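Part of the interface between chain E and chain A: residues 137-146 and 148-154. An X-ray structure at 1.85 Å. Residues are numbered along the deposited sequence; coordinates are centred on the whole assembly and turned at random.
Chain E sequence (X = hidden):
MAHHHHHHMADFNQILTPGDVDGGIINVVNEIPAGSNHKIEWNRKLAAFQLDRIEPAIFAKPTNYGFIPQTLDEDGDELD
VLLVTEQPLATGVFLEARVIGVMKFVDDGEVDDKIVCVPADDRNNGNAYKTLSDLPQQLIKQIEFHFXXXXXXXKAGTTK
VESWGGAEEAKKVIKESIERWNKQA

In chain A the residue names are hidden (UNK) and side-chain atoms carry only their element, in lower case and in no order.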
ATOM      1  N   GLN E 137      21.847  15.169  -0.353  1.00 24.87           N
ATOM      2  CA  GLN E 137      21.752  16.315  -1.255  1.00 26.66           C
ATOM      3  C   GLN E 137      20.742  16.052  -2.377  1.00 25.32           C
ATOM      4  O   GLN E 137      19.987  16.951  -2.772  1.00 23.75           O
ATOM      5  CB  GLN E 137      23.132  16.668  -1.831  1.00 25.08           C
ATOM      6  CG  GLN E 137      23.073  17.875  -2.753  1.00 34.77           C
ATOM      7  CD  GLN E 137      24.402  18.241  -3.411  1.00 51.55           C
ATOM      8  OE1 GLN E 137      25.388  17.504  -3.330  1.00 54.09           O
ATOM      9  NE2 GLN E 137      24.424  19.392  -4.073  1.00 55.73           N
ATOM     10  N   GLN E 138      20.685  14.812  -2.871  1.00 21.97           N
ATOM     11  CA  GLN E 138      19.772  14.480  -3.967  1.00 21.17           C
ATOM     12  C   GLN E 138      18.300  14.630  -3.562  1.00 19.40           C
ATOM     13  O   GLN E 138      17.441  14.900  -4.416  1.00 19.17           O
ATOM     14  CB  GLN E 138      20.051  13.059  -4.450  1.00 27.11           C
ATOM     15  CG  GLN E 138      19.431  12.709  -5.801  1.00 32.52           C
ATOM     16  CD  GLN E 138      20.285  13.168  -6.984  1.00 38.99           C
ATOM     17  OE1 GLN E 138      21.041  14.136  -6.880  1.00 33.97           O
ATOM     18  NE2 GLN E 138      20.170  12.463  -8.114  1.00 32.35           N
ATOM     19  N   LEU E 139      17.985  14.447  -2.278  1.00 20.35           N
ATOM     20  CA  LEU E 139      16.624  14.704  -1.809  1.00 21.31           C
ATOM     21  C   LEU E 139      16.279  16.185  -1.952  1.00 20.06           C
ATOM     22  O   LEU E 139      15.210  16.544  -2.458  1.00 17.45           O
ATOM     23  CB  LEU E 139      16.485  14.244  -0.351  1.00 18.46           C
ATOM     24  CG  LEU E 139      15.164  14.593   0.341  1.00 24.36           C
ATOM     25  CD1 LEU E 139      13.990  14.002  -0.439  1.00 27.93           C
ATOM     26  CD2 LEU E 139      15.147  14.099   1.765  1.00 18.08           C
ATOM     27  N   ILE E 140      17.199  17.058  -1.533  1.00 18.84           N
ATOM     28  CA  ILE E 140      17.004  18.498  -1.665  1.00 26.36           C
ATOM     29  C   ILE E 140      16.816  18.878  -3.128  1.00 19.88           C
ATOM     30  O   ILE E 140      15.951  19.693  -3.463  1.00 22.74           O
ATOM     31  CB  ILE E 140      18.197  19.257  -1.049  1.00 26.71           C
ATOM     32  CG1 ILE E 140      18.424  18.846   0.408  1.00 30.43           C
ATOM     33  CG2 ILE E 140      18.000  20.766  -1.193  1.00 24.73           C
ATOM     34  CD1 ILE E 140      17.267  19.133   1.315  1.00 31.50           C
ATOM     35  N   LYS E 141      17.642  18.315  -4.013  1.00 18.43           N
ATOM     36  CA  LYS E 141      17.505  18.597  -5.441  1.00 22.47           C
ATOM     37  C   LYS E 141      16.158  18.133  -5.988  1.00 18.03           C
ATOM     38  O   LYS E 141      15.591  18.776  -6.882  1.00 21.66           O
ATOM     39  CB  LYS E 141      18.643  17.929  -6.216  1.00 28.42           C
ATOM     40  CG  LYS E 141      20.013  18.518  -5.945  1.00 30.75           C
ATOM     41  CD  LYS E 141      21.037  17.938  -6.918  1.00 42.91           C
ATOM     42  CE  LYS E 141      20.595  18.202  -8.367  1.00 51.28           C
ATOM     43  NZ  LYS E 141      21.424  17.499  -9.380  1.00 54.63           N
ATOM     44  N   GLN E 142      15.634  17.022  -5.465  1.00 19.23           N
ATOM     45  CA  GLN E 142      14.320  16.533  -5.890  1.00 20.82           C
ATOM     46  C   GLN E 142      13.202  17.452  -5.405  1.00 19.22           C
ATOM     47  O   GLN E 142      12.255  17.740  -6.149  1.00 18.45           O
ATOM     48  CB  GLN E 142      14.090  15.113  -5.362  1.00 22.65           C
ATOM     49  CG  GLN E 142      14.872  14.020  -6.068  1.00 20.32           C
ATOM     50  CD  GLN E 142      14.504  12.657  -5.554  1.00 19.81           C
ATOM     51  OE1 GLN E 142      13.343  12.235  -5.651  1.00 23.17           O
ATOM     52  NE2 GLN E 142      15.483  11.956  -4.969  1.00 19.61           N
ATOM     53  N   ILE E 143      13.295  17.922  -4.157  1.00 20.05           N
ATOM     54  CA  ILE E 143      12.323  18.889  -3.648  1.00 23.19           C
ATOM     55  C   ILE E 143      12.357  20.161  -4.480  1.00 21.97           C
ATOM     56  O   ILE E 143      11.311  20.727  -4.826  1.00 19.37           O
ATOM     57  CB  ILE E 143      12.589  19.185  -2.162  1.00 26.73           C
ATOM     58  CG1 ILE E 143      12.414  17.903  -1.344  1.00 19.65           C
ATOM     59  CG2 ILE E 143      11.675  20.327  -1.667  1.00 15.65           C
ATOM     60  CD1 ILE E 143      12.845  18.009   0.096  1.00 20.16           C
ATOM     61  N   GLU E 144      13.568  20.649  -4.783  1.00 17.85           N
ATOM     62  CA  GLU E 144      13.713  21.844  -5.611  1.00 22.87           C
ATOM     63  C   GLU E 144      13.085  21.643  -6.984  1.00 25.16           C
ATOM     64  O   GLU E 144      12.340  22.503  -7.466  1.00 20.74           O
ATOM     65  CB  GLU E 144      15.196  22.211  -5.745  1.00 19.88           C
ATOM     66  CG  GLU E 144      15.472  23.409  -6.689  1.00 24.06           C
ATOM     67  CD  GLU E 144      16.861  24.004  -6.463  1.00 31.46           C
ATOM     68  OE1 GLU E 144      17.439  23.763  -5.386  1.00 28.92           O
ATOM     69  OE2 GLU E 144      17.375  24.709  -7.356  1.00 35.40           O
ATOM     70  N   PHE E 145      13.385  20.516  -7.634  1.00 21.05           N
ATOM     71  CA  PHE E 145      12.771  20.242  -8.927  1.00 19.78           C
ATOM     72  C   PHE E 145      11.257  20.255  -8.811  1.00 20.04           C
ATOM     73  O   PHE E 145      10.562  20.871  -9.624  1.00 20.82           O
ATOM     74  CB  PHE E 145      13.235  18.895  -9.478  1.00 21.17           C
ATOM     75  CG  PHE E 145      12.720  18.613 -10.868  1.00 19.21           C
ATOM     76  CD1 PHE E 145      11.442  18.108 -11.066  1.00 20.18           C
ATOM     77  CD2 PHE E 145      13.506  18.888 -11.971  1.00 20.52           C
ATOM     78  CE1 PHE E 145      10.957  17.873 -12.353  1.00 23.20           C
ATOM     79  CE2 PHE E 145      13.036  18.653 -13.271  1.00 24.75           C
ATOM     80  CZ  PHE E 145      11.769  18.145 -13.460  1.00 20.47           C
ATOM     81  N   HIS E 146      10.728  19.559  -7.809  1.00 19.12           N
ATOM     82  CA  HIS E 146       9.287  19.508  -7.640  1.00 18.41           C
ATOM     83  C   HIS E 146       8.691  20.909  -7.583  1.00 21.88           C
ATOM     84  O   HIS E 146       7.751  21.227  -8.320  1.00 17.70           O
ATOM     85  CB  HIS E 146       8.924  18.731  -6.378  1.00 16.53           C
ATOM     86  CG  HIS E 146       7.475  18.837  -6.036  1.00 17.26           C
ATOM     87  ND1 HIS E 146       6.511  18.081  -6.664  1.00 20.52           N
ATOM     88  CD2 HIS E 146       6.817  19.664  -5.193  1.00 18.50           C
ATOM     89  CE1 HIS E 146       5.322  18.408  -6.185  1.00 22.74           C
ATOM     90  NE2 HIS E 146       5.480  19.374  -5.300  1.00 20.52           N
TER
ATOM     91  N   UNK A 148      10.539  13.820 -20.791  1.00 18.95           N
ATOM     92  CA  UNK A 148      11.342  14.992 -21.102  1.00 24.71           C
ATOM     93  C   UNK A 148      12.288  15.377 -19.971  1.00 25.56           C
ATOM     94  O   UNK A 148      13.283  16.060 -20.233  1.00 22.64           O
ATOM     95  c   UNK A 148      10.003  16.219 -22.887  1.00 25.01           C
ATOM     96  o   UNK A 148      10.624  15.596 -23.744  1.00 24.72           O
ATOM     97  n   UNK A 148       8.933  16.947 -23.169  1.00 21.12           N
ATOM     98  c   UNK A 148      10.447  16.197 -21.432  1.00 25.04           C
ATOM     99  N   UNK A 149      12.019  14.951 -18.734  1.00 19.80           N
ATOM    100  CA  UNK A 149      12.783  15.443 -17.592  1.00 17.53           C
ATOM    101  C   UNK A 149      13.393  14.389 -16.667  1.00 20.74           C
ATOM    102  O   UNK A 149      14.113  14.775 -15.739  1.00 21.04           O
ATOM    103  n   UNK A 149      12.344  18.713 -17.551  1.00 22.90           N
ATOM    104  n   UNK A 149      10.533  19.235 -18.575  1.00 26.14           N
ATOM    105  c   UNK A 149      11.909  16.373 -16.739  1.00 18.68           C
ATOM    106  c   UNK A 149      11.506  17.626 -17.443  1.00 20.50           C
ATOM    107  c   UNK A 149      11.735  19.667 -18.235  1.00 26.76           C
ATOM    108  c   UNK A 149      10.366  17.959 -18.095  1.00 22.14           C
ATOM    109  N   UNK A 150      13.135  13.092 -16.870  1.00 19.92           N
ATOM    110  CA  UNK A 150      13.508  12.121 -15.836  1.00 20.20           C
ATOM    111  C   UNK A 150      15.010  12.000 -15.619  1.00 23.28           C
ATOM    112  O   UNK A 150      15.424  11.432 -14.596  1.00 20.10           O
ATOM    113  c   UNK A 150      14.983   8.100 -17.949  1.00 31.53           C
ATOM    114  c   UNK A 150      12.916  10.732 -16.131  1.00 22.82           C
ATOM    115  c   UNK A 150      14.754   8.449 -19.272  1.00 36.66           C
ATOM    116  c   UNK A 150      13.374  10.261 -18.566  1.00 28.60           C
ATOM    117  c   UNK A 150      14.382   8.839 -16.938  1.00 27.87           C
ATOM    118  c   UNK A 150      13.577   9.936 -17.231  1.00 27.20           C
ATOM    119  c   UNK A 150      13.955   9.528 -19.575  1.00 33.33           C
ATOM    120  o   UNK A 150      15.328   7.733 -20.300  1.00 38.69           O
ATOM    121  N   UNK A 151      15.838  12.528 -16.518  1.00 25.20           N
ATOM    122  CA  UNK A 151      17.275  12.523 -16.297  1.00 21.86           C
ATOM    123  C   UNK A 151      17.807  13.871 -15.834  1.00 23.54           C
ATOM    124  O   UNK A 151      19.028  14.039 -15.747  1.00 26.60           O
ATOM    125  c   UNK A 151      17.656  10.634 -17.950  1.00 29.01           C
ATOM    126  c   UNK A 151      18.320   8.691 -19.404  1.00 45.07           C
ATOM    127  c   UNK A 151      18.008  12.073 -17.559  1.00 24.21           C
ATOM    128  n   UNK A 151      19.172   8.254 -20.550  1.00 50.05           N
ATOM    129  c   UNK A 151      18.446  10.188 -19.167  1.00 37.01           C
ATOM    130  N   UNK A 152      16.922  14.814 -15.481  1.00 24.03           N
ATOM    131  CA  UNK A 152      17.358  16.199 -15.280  1.00 20.68           C
ATOM    132  C   UNK A 152      18.302  16.366 -14.093  1.00 23.07           C
ATOM    133  O   UNK A 152      19.106  17.306 -14.083  1.00 24.75           O
ATOM    134  c   UNK A 152      15.537  17.543 -16.443  1.00 27.37           C
ATOM    135  o   UNK A 152      14.745  18.517 -16.465  1.00 25.06           O
ATOM    136  c   UNK A 152      16.160  17.132 -15.108  1.00 22.78           C
ATOM    137  o   UNK A 152      15.838  16.893 -17.464  1.00 25.28           O
ATOM    138  N   UNK A 153      18.223  15.503 -13.077  1.00 22.39           N
ATOM    139  CA  UNK A 153      19.101  15.704 -11.936  1.00 22.82           C
ATOM    140  C   UNK A 153      20.526  15.254 -12.211  1.00 25.36           C
ATOM    141  O   UNK A 153      21.433  15.630 -11.461  1.00 29.43           O
ATOM    142  c   UNK A 153      17.225  17.010  -9.980  1.00 30.32           C
ATOM    143  c   UNK A 153      18.559  14.983 -10.698  1.00 23.54           C
ATOM    144  c   UNK A 153      16.833  14.774  -8.925  1.00 28.12           C
ATOM    145  c   UNK A 153      17.209  15.507 -10.204  1.00 29.72           C
ATOM    146  N   UNK A 154      20.739  14.465 -13.261  1.00 25.15           N
ATOM    147  CA  UNK A 154      22.084  14.144 -13.726  1.00 28.89           C
ATOM    148  C   UNK A 154      22.568  15.154 -14.767  1.00 31.45           C
ATOM    149  O   UNK A 154      23.630  15.766 -14.604  1.00 34.93           O
ATOM    150  c   UNK A 154      25.002  10.380 -15.333  1.00 72.72           C
ATOM    151  c   UNK A 154      23.471  12.304 -14.837  1.00 49.70           C
ATOM    152  c   UNK A 154      23.607  10.793 -14.888  1.00 61.43           C
ATOM    153  c   UNK A 154      22.111  12.720 -14.298  1.00 29.74           C
ATOM    154  n   UNK A 154      25.323  10.877 -16.704  1.00 75.59           N
TER

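Position 148 carries two side-chain carbons, the second bearing one oxygen and one nitrogen, a short amide. No atom of it comes within reach of the chain E helix. It is Asn148(A), whose amide oxygen is hydrogen-bonded elsewhere in the structure.

At position 149 one carbon leads to a five-membered ring of three carbons and two nitrogens, which is an imidazole. Its CB lies 3.7 Å from CZ of Phe145(E), and the edge of the phenyl ring is directed toward the face of the five-membered ring in an offset arrangement, with centroids 5.9 Å apart and planes at 63°. This is His149(A). A flat aromatic ring with nitrogens at its rim suits the place, because it can offer its face to a neighbour while a nitrogen bonds to another group.

Position 150 has one carbon and then a six-carbon ring bearing an oxygen, a phenol. Its CA-to-CB bond points away from chain E, and it makes no contact there. It is Tyr150(A), with its hydroxyl bonded elsewhere.

Four carbons in a row ending in nitrogen mark position 151 as Lys151(A), likewise out of reach. These two residues occupy the middle of a type I turn that begins at His149(A) and brings the next position round toward the helix.

Position 152 shows two carbons, the second carrying two oxygens: a carboxylate, Asp152(A). Its OD2 accepts a 2.6 Å hydrogen bond from ND1 of His149(A), nearly straight at 167°, and sits 3.6 Å from CE2 of Phe145(E), at the ring edge, where the slightly positive C-H groups suit a carboxylate oxygen.

Position 153 has four carbons forked at the second, and points toward the helix. The fork beyond CB identifies Leu153(A). Its CD1 lies 3.5 Å from CG of Gln142(E), and its CD2 is 3.9 Å from CE of Lys141(E) and 4.4 Å from CB of Phe145(E). A branched apolar chain fits among these carbons.

Position 154 again has four carbons in a row and a terminal nitrogen. This is Lys154(A), exposed and pointing away.

The contact therefore centres on Leu153(A), the most extensively covered residue, set against side chains one helical turn apart, Lys141(E) and Phe145(E). Lys141(E) serves twice: its aliphatic part packs on the leucine, while its NZ donates a 2.8 Å hydrogen bond to the backbone O of Leu153(A). Beside this, Phe145(E) meets the bonded His149(A)-Asp152(A) pair, whose mutual hydrogen bond links the two groups facing the phenyl ring.

Chain A 148-154: NHYKDLK
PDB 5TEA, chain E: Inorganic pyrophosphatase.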